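PDB 5ZHB: cellobiose 2-epimerase from Caldibacillus thermoamylovorans, which catalyses the reversible epimerisation at C2 of the reducing-end glucose of cellobiose, giving 4-O-beta-D-glucosyl-D-mannose. Local coordinates for residues 151-156 with 232-237; 245-250 with 305-310. One frame throughout, in Å; residues are numbered along the deposited sequence.

Contact 1. Residues 151-156 with 232-237; sequences EETNAY and FNNHWE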
ATOM      1  N   GLU A 151      21.226  12.496   0.821  1.00 36.53           N
ATOM      2  CA  GLU A 151      22.486  12.126   0.181  1.00 37.47           C
ATOM      3  C   GLU A 151      23.493  11.468   1.121  1.00 36.37           C
ATOM      4  O   GLU A 151      24.255  10.589   0.727  1.00 35.36           O
ATOM      5  CB  GLU A 151      23.188  13.382  -0.315  1.00 45.30           C
ATOM      6  CG  GLU A 151      22.602  13.874  -1.627  1.00 50.37           C
ATOM      7  CD  GLU A 151      22.862  12.838  -2.690  1.00 64.94           C
ATOM      8  OE1 GLU A 151      24.002  12.319  -2.712  1.00 74.17           O
ATOM      9  OE2 GLU A 151      21.942  12.541  -3.473  1.00 74.29           O
ATOM     10  N   GLU A 152      23.556  11.948   2.352  1.00 35.65           N
ATOM     11  CA  GLU A 152      24.590  11.514   3.267  1.00 37.46           C
ATOM     12  C   GLU A 152      24.393  10.049   3.632  1.00 38.81           C
ATOM     13  O   GLU A 152      25.374   9.315   3.642  1.00 37.70           O
ATOM     14  CB  GLU A 152      24.646  12.327   4.557  1.00 41.12           C
ATOM     15  CG  GLU A 152      25.782  13.336   4.618  1.00 50.53           C
ATOM     16  CD  GLU A 152      25.878  13.802   6.050  1.00 57.08           C
ATOM     17  OE1 GLU A 152      26.685  13.244   6.844  1.00 61.52           O
ATOM     18  OE2 GLU A 152      25.092  14.721   6.354  1.00 53.67           O
ATOM     19  N   THR A 153      23.139   9.642   3.925  1.00 34.26           N
ATOM     20  CA  THR A 153      22.862   8.324   4.495  1.00 31.26           C
ATOM     21  C   THR A 153      22.429   7.325   3.414  1.00 31.01           C
ATOM     22  O   THR A 153      22.347   6.138   3.712  1.00 31.78           O
ATOM     23  CB  THR A 153      21.787   8.450   5.580  1.00 32.19           C
ATOM     24  OG1 THR A 153      20.633   8.981   4.930  1.00 30.10           O
ATOM     25  CG2 THR A 153      22.198   9.362   6.719  1.00 31.83           C
ATOM     26  N   ASN A 154      22.158   7.814   2.198  1.00 25.96           N
ATOM     27  CA  ASN A 154      21.465   7.107   1.133  1.00 30.71           C
ATOM     28  C   ASN A 154      20.090   6.610   1.618  1.00 31.77           C
ATOM     29  O   ASN A 154      19.818   5.405   1.675  1.00 28.68           O
ATOM     30  CB  ASN A 154      22.289   5.968   0.541  1.00 29.39           C
ATOM     31  CG  ASN A 154      21.753   5.519  -0.800  1.00 27.55           C
ATOM     32  OD1 ASN A 154      21.029   6.249  -1.492  1.00 26.59           O
ATOM     33  ND2 ASN A 154      22.163   4.336  -1.234  1.00 30.36           N
ATOM     34  N   ALA A 155      19.214   7.545   2.001  1.00 31.45           N
ATOM     35  CA  ALA A 155      17.916   7.136   2.530  1.00 26.80           C
ATOM     36  C   ALA A 155      16.884   8.222   2.271  1.00 29.28           C
ATOM     37  O   ALA A 155      17.194   9.412   2.289  1.00 26.70           O
ATOM     38  CB  ALA A 155      18.054   6.796   3.989  1.00 27.47           C
ATOM     39  N   TYR A 156      15.656   7.799   1.940  1.00 26.51           N
ATOM     40  CA  TYR A 156      14.555   8.739   1.866  1.00 23.83           C
ATOM     41  C   TYR A 156      14.192   9.174   3.279  1.00 21.61           C
ATOM     42  O   TYR A 156      14.368   8.457   4.263  1.00 21.32           O
ATOM     43  CB  TYR A 156      13.457   8.123   0.990  1.00 23.40           C
ATOM     44  CG  TYR A 156      13.887   8.043  -0.461  1.00 25.33           C
ATOM     45  CD1 TYR A 156      13.707   9.120  -1.320  1.00 22.70           C
ATOM     46  CD2 TYR A 156      14.548   6.908  -0.960  1.00 24.25           C
ATOM     47  CE1 TYR A 156      14.142   9.058  -2.630  1.00 21.82           C
ATOM     48  CE2 TYR A 156      14.993   6.853  -2.267  1.00 23.63           C
ATOM     49  CZ  TYR A 156      14.746   7.911  -3.123  1.00 22.65           C
ATOM     50  OH  TYR A 156      15.220   7.917  -4.405  1.00 23.19           O
ATOM     51  N   PHE A 232      15.146   1.968  11.534  1.00 27.89           N
ATOM     52  CA  PHE A 232      16.589   2.133  11.479  1.00 29.69           C
ATOM     53  C   PHE A 232      16.973   3.508  12.019  1.00 34.80           C
ATOM     54  O   PHE A 232      16.174   4.454  11.992  1.00 31.67           O
ATOM     55  CB  PHE A 232      17.098   2.075  10.037  1.00 29.05           C
ATOM     56  CG  PHE A 232      16.653   0.804   9.331  1.00 31.20           C
ATOM     57  CD1 PHE A 232      15.393   0.725   8.749  1.00 28.34           C
ATOM     58  CD2 PHE A 232      17.464  -0.330   9.329  1.00 30.14           C
ATOM     59  CE1 PHE A 232      14.951  -0.460   8.181  1.00 29.62           C
ATOM     60  CE2 PHE A 232      17.026  -1.507   8.752  1.00 29.19           C
ATOM     61  CZ  PHE A 232      15.775  -1.567   8.168  1.00 32.27           C
ATOM     62  N   ASN A 233      18.231   3.584  12.477  1.00 34.51           N
ATOM     63  CA  ASN A 233      18.913   4.836  12.733  1.00 37.39           C
ATOM     64  C   ASN A 233      19.543   5.323  11.426  1.00 36.28           C
ATOM     65  O   ASN A 233      19.445   4.659  10.392  1.00 35.61           O
ATOM     66  CB  ASN A 233      19.879   4.662  13.907  1.00 40.72           C
ATOM     67  CG  ASN A 233      21.084   3.802  13.595  1.00 38.15           C
ATOM     68  OD1 ASN A 233      21.439   3.591  12.431  1.00 40.96           O
ATOM     69  ND2 ASN A 233      21.771   3.343  14.634  1.00 42.74           N
ATOM     70  N   ASN A 234      20.232   6.472  11.485  1.00 35.75           N
ATOM     71  CA  ASN A 234      20.821   7.088  10.310  1.00 37.16           C
ATOM     72  C   ASN A 234      21.979   6.276   9.737  1.00 38.15           C
ATOM     73  O   ASN A 234      22.444   6.583   8.643  1.00 41.18           O
ATOM     74  CB  ASN A 234      21.280   8.510  10.610  1.00 45.80           C
ATOM     75  CG  ASN A 234      20.153   9.486  10.387  1.00 51.03           C
ATOM     76  OD1 ASN A 234      19.542   9.491   9.305  1.00 46.95           O
ATOM     77  ND2 ASN A 234      19.846  10.284  11.397  1.00 53.30           N
ATOM     78  N   HIS A 235      22.445   5.257  10.464  1.00 37.65           N
ATOM     79  CA  HIS A 235      23.487   4.385   9.943  1.00 44.76           C
ATOM     80  C   HIS A 235      22.885   3.126   9.317  1.00 43.60           C
ATOM     81  O   HIS A 235      23.617   2.176   9.065  1.00 36.55           O
ATOM     82  CB  HIS A 235      24.497   4.054  11.049  1.00 49.43           C
ATOM     83  CG  HIS A 235      25.379   5.220  11.345  1.00 61.89           C
ATOM     84  ND1 HIS A 235      25.562   5.736  12.609  1.00 60.03           N
ATOM     85  CD2 HIS A 235      26.079   6.008  10.507  1.00 65.74           C
ATOM     86  CE1 HIS A 235      26.374   6.782  12.536  1.00 64.67           C
ATOM     87  NE2 HIS A 235      26.701   6.966  11.270  1.00 69.10           N
ATOM     88  N   TRP A 236      21.553   3.117   9.102  1.00 35.52           N
ATOM     89  CA  TRP A 236      20.839   1.985   8.533  1.00 30.92           C
ATOM     90  C   TRP A 236      20.999   0.761   9.420  1.00 30.80           C
ATOM     91  O   TRP A 236      20.954  -0.365   8.946  1.00 33.92           O
ATOM     92  CB  TRP A 236      21.273   1.681   7.092  1.00 30.39           C
ATOM     93  CG  TRP A 236      20.550   2.372   5.965  1.00 30.39           C
ATOM     94  CD1 TRP A 236      21.047   3.348   5.156  1.00 31.21           C
ATOM     95  CD2 TRP A 236      19.216   2.086   5.471  1.00 30.63           C
ATOM     96  NE1 TRP A 236      20.124   3.709   4.207  1.00 35.14           N
ATOM     97  CE2 TRP A 236      18.993   2.948   4.374  1.00 31.06           C
ATOM     98  CE3 TRP A 236      18.194   1.206   5.856  1.00 28.82           C
ATOM     99  CZ2 TRP A 236      17.796   2.939   3.659  1.00 31.55           C
ATOM    100  CZ3 TRP A 236      17.007   1.212   5.151  1.00 28.45           C
ATOM    101  CH2 TRP A 236      16.824   2.043   4.056  1.00 27.67           C
ATOM    102  N   GLU A 237      21.114   0.983  10.726  1.00 39.14           N
ATOM    103  CA  GLU A 237      21.135  -0.103  11.679  1.00 44.13           C
ATOM    104  C   GLU A 237      19.744  -0.214  12.287  1.00 42.15           C
ATOM    105  O   GLU A 237      19.198   0.764  12.777  1.00 37.58           O
ATOM    106  CB  GLU A 237      22.206   0.158  12.737  1.00 48.53           C
ATOM    107  CG  GLU A 237      23.605   0.296  12.139  1.00 54.16           C
ATOM    108  CD  GLU A 237      24.731   0.631  13.108  1.00 58.83           C
ATOM    109  OE1 GLU A 237      24.471   1.058  14.256  1.00 59.18           O
ATOM    110  OE2 GLU A 237      25.892   0.412  12.694  1.00 64.02           O
TER
HETATM  111  O   HOH W   1      23.586   5.442   6.470  1.00 37.46           O

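Contact 2. Residues 245-250 with 305-310; sequences YGHDIE and VWWVQV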
ATOM      1  N   TYR A 245       4.853  -9.335   9.215  1.00 22.48           N
ATOM      2  CA  TYR A 245       4.761 -10.435   8.274  1.00 21.81           C
ATOM      3  C   TYR A 245       4.147  -9.920   6.989  1.00 21.35           C
ATOM      4  O   TYR A 245       4.505 -10.325   5.877  1.00 21.03           O
ATOM      5  CB  TYR A 245       3.915 -11.579   8.853  1.00 25.18           C
ATOM      6  CG  TYR A 245       4.459 -12.202  10.137  1.00 26.95           C
ATOM      7  CD1 TYR A 245       5.600 -13.012  10.133  1.00 26.84           C
ATOM      8  CD2 TYR A 245       3.807 -12.021  11.351  1.00 28.43           C
ATOM      9  CE1 TYR A 245       6.070 -13.608  11.300  1.00 29.32           C
ATOM     10  CE2 TYR A 245       4.283 -12.581  12.529  1.00 30.39           C
ATOM     11  CZ  TYR A 245       5.415 -13.390  12.503  1.00 33.63           C
ATOM     12  OH  TYR A 245       5.847 -13.924  13.685  1.00 30.70           O
ATOM     13  N   GLY A 246       3.204  -8.994   7.162  1.00 20.87           N
ATOM     14  CA  GLY A 246       2.501  -8.452   6.014  1.00 21.39           C
ATOM     15  C   GLY A 246       3.392  -7.604   5.128  1.00 19.23           C
ATOM     16  O   GLY A 246       3.297  -7.696   3.903  1.00 18.02           O
ATOM     17  N   HIS A 247       4.250  -6.758   5.732  1.00 20.27           N
ATOM     18  CA  HIS A 247       5.189  -5.984   4.945  1.00 21.99           C
ATOM     19  C   HIS A 247       6.125  -6.892   4.146  1.00 21.79           C
ATOM     20  O   HIS A 247       6.421  -6.635   2.986  1.00 18.84           O
ATOM     21  CB  HIS A 247       6.040  -5.027   5.783  1.00 24.77           C
ATOM     22  CG  HIS A 247       5.333  -3.796   6.219  1.00 25.50           C
ATOM     23  ND1 HIS A 247       4.720  -3.727   7.459  1.00 27.69           N
ATOM     24  CD2 HIS A 247       5.210  -2.592   5.646  1.00 28.35           C
ATOM     25  CE1 HIS A 247       4.176  -2.514   7.589  1.00 31.86           C
ATOM     26  NE2 HIS A 247       4.470  -1.813   6.508  1.00 32.24           N
ATOM     27  N   ASP A 248       6.620  -7.951   4.771  1.00 21.20           N
ATOM     28  CA  ASP A 248       7.568  -8.821   4.074  1.00 20.02           C
ATOM     29  C   ASP A 248       6.977  -9.414   2.804  1.00 19.80           C
ATOM     30  O   ASP A 248       7.591  -9.386   1.754  1.00 19.04           O
ATOM     31  CB  ASP A 248       8.070  -9.883   5.035  1.00 22.51           C
ATOM     32  CG  ASP A 248       9.050  -9.370   6.077  1.00 24.54           C
ATOM     33  OD1 ASP A 248       8.909  -8.195   6.486  1.00 22.21           O
ATOM     34  OD2 ASP A 248       9.950 -10.138   6.465  1.00 26.83           O
ATOM     35  N   ILE A 249       5.782 -10.015   2.908  1.00 20.89           N
ATOM     36  CA  ILE A 249       5.227 -10.742   1.791  1.00 20.19           C
ATOM     37  C   ILE A 249       4.764  -9.760   0.717  1.00 19.66           C
ATOM     38  O   ILE A 249       4.878 -10.038  -0.478  1.00 21.81           O
ATOM     39  CB  ILE A 249       4.151 -11.743   2.260  1.00 21.43           C
ATOM     40  CG1 ILE A 249       3.775 -12.700   1.147  1.00 22.28           C
ATOM     41  CG2 ILE A 249       2.917 -11.059   2.868  1.00 22.24           C
ATOM     42  CD1 ILE A 249       4.957 -13.466   0.572  1.00 21.14           C
ATOM     43  N   GLU A 250       4.290  -8.579   1.142  1.00 18.81           N
ATOM     44  CA  GLU A 250       4.009  -7.499   0.213  1.00 17.72           C
ATOM     45  C   GLU A 250       5.279  -7.095  -0.538  1.00 17.38           C
ATOM     46  O   GLU A 250       5.259  -7.009  -1.755  1.00 17.93           O
ATOM     47  CB  GLU A 250       3.455  -6.316   1.014  1.00 19.86           C
ATOM     48  CG  GLU A 250       3.113  -5.108   0.139  1.00 20.01           C
ATOM     49  CD  GLU A 250       2.629  -3.896   0.939  1.00 21.66           C
ATOM     50  OE1 GLU A 250       2.998  -3.769   2.133  1.00 20.92           O
ATOM     51  OE2 GLU A 250       1.860  -3.090   0.367  1.00 22.96           O
ATOM     52  N   VAL A 305      -5.131  -9.144  10.376  1.00 22.31           N
ATOM     53  CA  VAL A 305      -5.364  -7.803   9.855  1.00 22.37           C
ATOM     54  C   VAL A 305      -5.659  -7.964   8.380  1.00 22.55           C
ATOM     55  O   VAL A 305      -4.952  -8.722   7.717  1.00 20.80           O
ATOM     56  CB  VAL A 305      -4.182  -6.841  10.104  1.00 22.82           C
ATOM     57  CG1 VAL A 305      -4.405  -5.473   9.483  1.00 25.25           C
ATOM     58  CG2 VAL A 305      -3.932  -6.635  11.590  1.00 20.48           C
ATOM     59  N   TRP A 306      -6.655  -7.213   7.862  1.00 21.33           N
ATOM     60  CA  TRP A 306      -7.175  -7.439   6.523  1.00 19.39           C
ATOM     61  C   TRP A 306      -6.078  -7.333   5.458  1.00 19.72           C
ATOM     62  O   TRP A 306      -5.930  -8.234   4.613  1.00 20.67           O
ATOM     63  CB  TRP A 306      -8.392  -6.523   6.233  1.00 20.40           C
ATOM     64  CG  TRP A 306      -8.069  -5.257   5.484  1.00 19.31           C
ATOM     65  CD1 TRP A 306      -8.184  -5.090   4.139  1.00 20.60           C
ATOM     66  CD2 TRP A 306      -7.502  -4.040   5.990  1.00 17.67           C
ATOM     67  NE1 TRP A 306      -7.781  -3.834   3.784  1.00 21.31           N
ATOM     68  CE2 TRP A 306      -7.338  -3.170   4.888  1.00 20.05           C
ATOM     69  CE3 TRP A 306      -7.134  -3.586   7.254  1.00 19.11           C
ATOM     70  CZ2 TRP A 306      -6.780  -1.898   5.002  1.00 19.48           C
ATOM     71  CZ3 TRP A 306      -6.621  -2.312   7.374  1.00 22.26           C
ATOM     72  CH2 TRP A 306      -6.454  -1.481   6.271  1.00 18.88           C
ATOM     73  N   TRP A 307      -5.279  -6.274   5.495  1.00 19.02           N
ATOM     74  CA  TRP A 307      -4.323  -6.024   4.419  1.00 20.43           C
ATOM     75  C   TRP A 307      -3.216  -7.078   4.403  1.00 20.14           C
ATOM     76  O   TRP A 307      -2.729  -7.409   3.324  1.00 18.29           O
ATOM     77  CB  TRP A 307      -3.742  -4.600   4.456  1.00 18.81           C
ATOM     78  CG  TRP A 307      -2.803  -4.267   5.588  1.00 19.39           C
ATOM     79  CD1 TRP A 307      -3.105  -3.630   6.753  1.00 20.51           C
ATOM     80  CD2 TRP A 307      -1.382  -4.509   5.619  1.00 20.11           C
ATOM     81  NE1 TRP A 307      -1.986  -3.495   7.527  1.00 20.71           N
ATOM     82  CE2 TRP A 307      -0.913  -4.029   6.857  1.00 22.16           C
ATOM     83  CE3 TRP A 307      -0.470  -5.091   4.724  1.00 19.02           C
ATOM     84  CZ2 TRP A 307       0.436  -4.100   7.215  1.00 22.02           C
ATOM     85  CZ3 TRP A 307       0.863  -5.141   5.072  1.00 23.12           C
ATOM     86  CH2 TRP A 307       1.310  -4.669   6.312  1.00 21.22           C
ATOM     87  N   VAL A 308      -2.878  -7.599   5.598  1.00 18.07           N
ATOM     88  CA  VAL A 308      -1.860  -8.638   5.714  1.00 19.05           C
ATOM     89  C   VAL A 308      -2.293  -9.903   4.969  1.00 19.92           C
ATOM     90  O   VAL A 308      -1.530 -10.455   4.176  1.00 19.70           O
ATOM     91  CB  VAL A 308      -1.550  -8.896   7.204  1.00 18.74           C
ATOM     92  CG1 VAL A 308      -0.654 -10.119   7.375  1.00 20.76           C
ATOM     93  CG2 VAL A 308      -0.994  -7.665   7.913  1.00 19.98           C
ATOM     94  N   GLN A 309      -3.571 -10.264   5.079  1.00 20.79           N
ATOM     95  CA  GLN A 309      -4.067 -11.475   4.458  1.00 20.12           C
ATOM     96  C   GLN A 309      -3.981 -11.335   2.943  1.00 21.31           C
ATOM     97  O   GLN A 309      -3.525 -12.243   2.257  1.00 19.94           O
ATOM     98  CB  GLN A 309      -5.500 -11.786   4.875  1.00 20.31           C
ATOM     99  CG  GLN A 309      -5.785 -11.709   6.368  1.00 21.91           C
ATOM    100  CD  GLN A 309      -4.842 -12.535   7.218  1.00 21.97           C
ATOM    101  OE1 GLN A 309      -4.582 -13.697   6.921  1.00 24.22           O
ATOM    102  NE2 GLN A 309      -4.239 -11.911   8.217  1.00 20.16           N
ATOM    103  N   VAL A 310      -4.443 -10.212   2.385  1.00 19.65           N
ATOM    104  CA  VAL A 310      -4.481 -10.124   0.933  1.00 19.59           C
ATOM    105  C   VAL A 310      -3.072  -9.979   0.331  1.00 18.20           C
ATOM    106  O   VAL A 310      -2.838 -10.443  -0.770  1.00 19.04           O
ATOM    107  CB  VAL A 310      -5.386  -8.979   0.424  1.00 21.70           C
ATOM    108  CG1 VAL A 310      -6.781  -9.063   1.021  1.00 21.23           C
ATOM    109  CG2 VAL A 310      -4.802  -7.597   0.634  1.00 21.16           C
TER

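Contact 1. Residues 151-156 with 232-237
W236 reaches from the loop after strand 231-232 to the turn before strand 155-160, where it meets the backbone of T153 and N154. Followed outward from CB, the indole first brings CD1 to 3.4 Å from T153 O. The next atom, NE1, donates a hydrogen bond to N154 O at 3.1 Å, with an N-H...O angle of 154°. That oxygen lies almost in the indole plane, whereas NE1 stands above the carbonyl plane, 56° out of it. Further round the ring, CZ2 packs against A155 CB at 3.9 Å, and CE3 sits 3.8 Å above the centre of the F232 ring of its own segment. H186 meets the indole edge-to-face, and L215 of helix 203-220 also touches it.

Beside the indole, a water donates to both T153 O (3.1 Å) and N234 O (2.7 Å). T153 has OG1 between its backbone N and carbonyl carbon (chi1 60°); CG2 is then anti to the carbonyl carbon, 3.4 Å from N234 O.

Each partner has its own local motif: N154 and A155 form a G1 bulge facing N150, while N233 OD1 makes an Asx turn, accepting H235 N and E237 N from opposite faces of its plane. The chemistry is thus mainly side chain to backbone: one indole N-H and one water join two peripheral turns through carbonyl oxygens, with A155 CB packing on the indole and T153 CG2 on N234.

Contact 2. Residues 245-250 with 305-310
G246 O accepts the helical bond from E250 N at 3.1 Å, and both residues touch W307 across the contact. The motif is a packed pair of neighbouring inner helices of the (alpha/alpha)6 barrel characteristic of the GlcNAc 2-epimerase family. As in relatives, these inner helices probably line the substrate pocket. The short helical segments 245-250 and 306-310 run in the same general direction, at 34°, with axes 8.6 Å apart at closest approach. Having no side chain, G246 lets the backbones come close: its CA lies 4.4 Å from that of V308.

W307 makes the largest single contribution to the interface. Its CG sits between the backbone N and the carbonyl carbon (chi1 70°), and the far end of the six-membered ring meets the other helix. CZ3 approaches G246 C at 3.5 Å. CH2, the next atom round, lies over one face of the H247 imidazole, displaced toward its rim and 3.7 Å from ND1. With the ring planes at 76°, this is an edge-to-face pair in which W307 supplies the edge. Two hydrogen bonds fix the imidazole rotation, ND1 to S244 OG and NE2 to N184 OD1, so the face offered to the tryptophan is set from outside the pair.

E250 adds a van der Waals contact, its extended chain crossing W307 at about a right angle: OE1 lies 3.9 Å from W307 CZ3, while OE2 makes a long, weak ion pair with R379. H376 of helix 375-387 stacks on W307, tying a third helix to the pair. V308 uses its two methyls differently: CG2 rests over the centre of one face of W307, its neighbour on the same helix, and CG1 lies 3.8 Å from G246 CA.

How the contacts relate
Contact 1 lies near the periphery, about 22 Å from the centre of the chain to its own centre, whereas contact 2 is about 10 Å from it. Their centres are about 25 Å apart and their nearest atoms about 10 Å, so they do not touch. Two features connect them. The loop containing 232-237 leads through strand 242-244 into helix 245-262, and the start of helix 183-199 serves both, H186 meeting W236 and N184 holding H247. In relatives the substrate pocket opens within the ring of inner helices; contact 2 belongs to that ring and probably lies at the pocket wall, while contact 1 joins outlying turns.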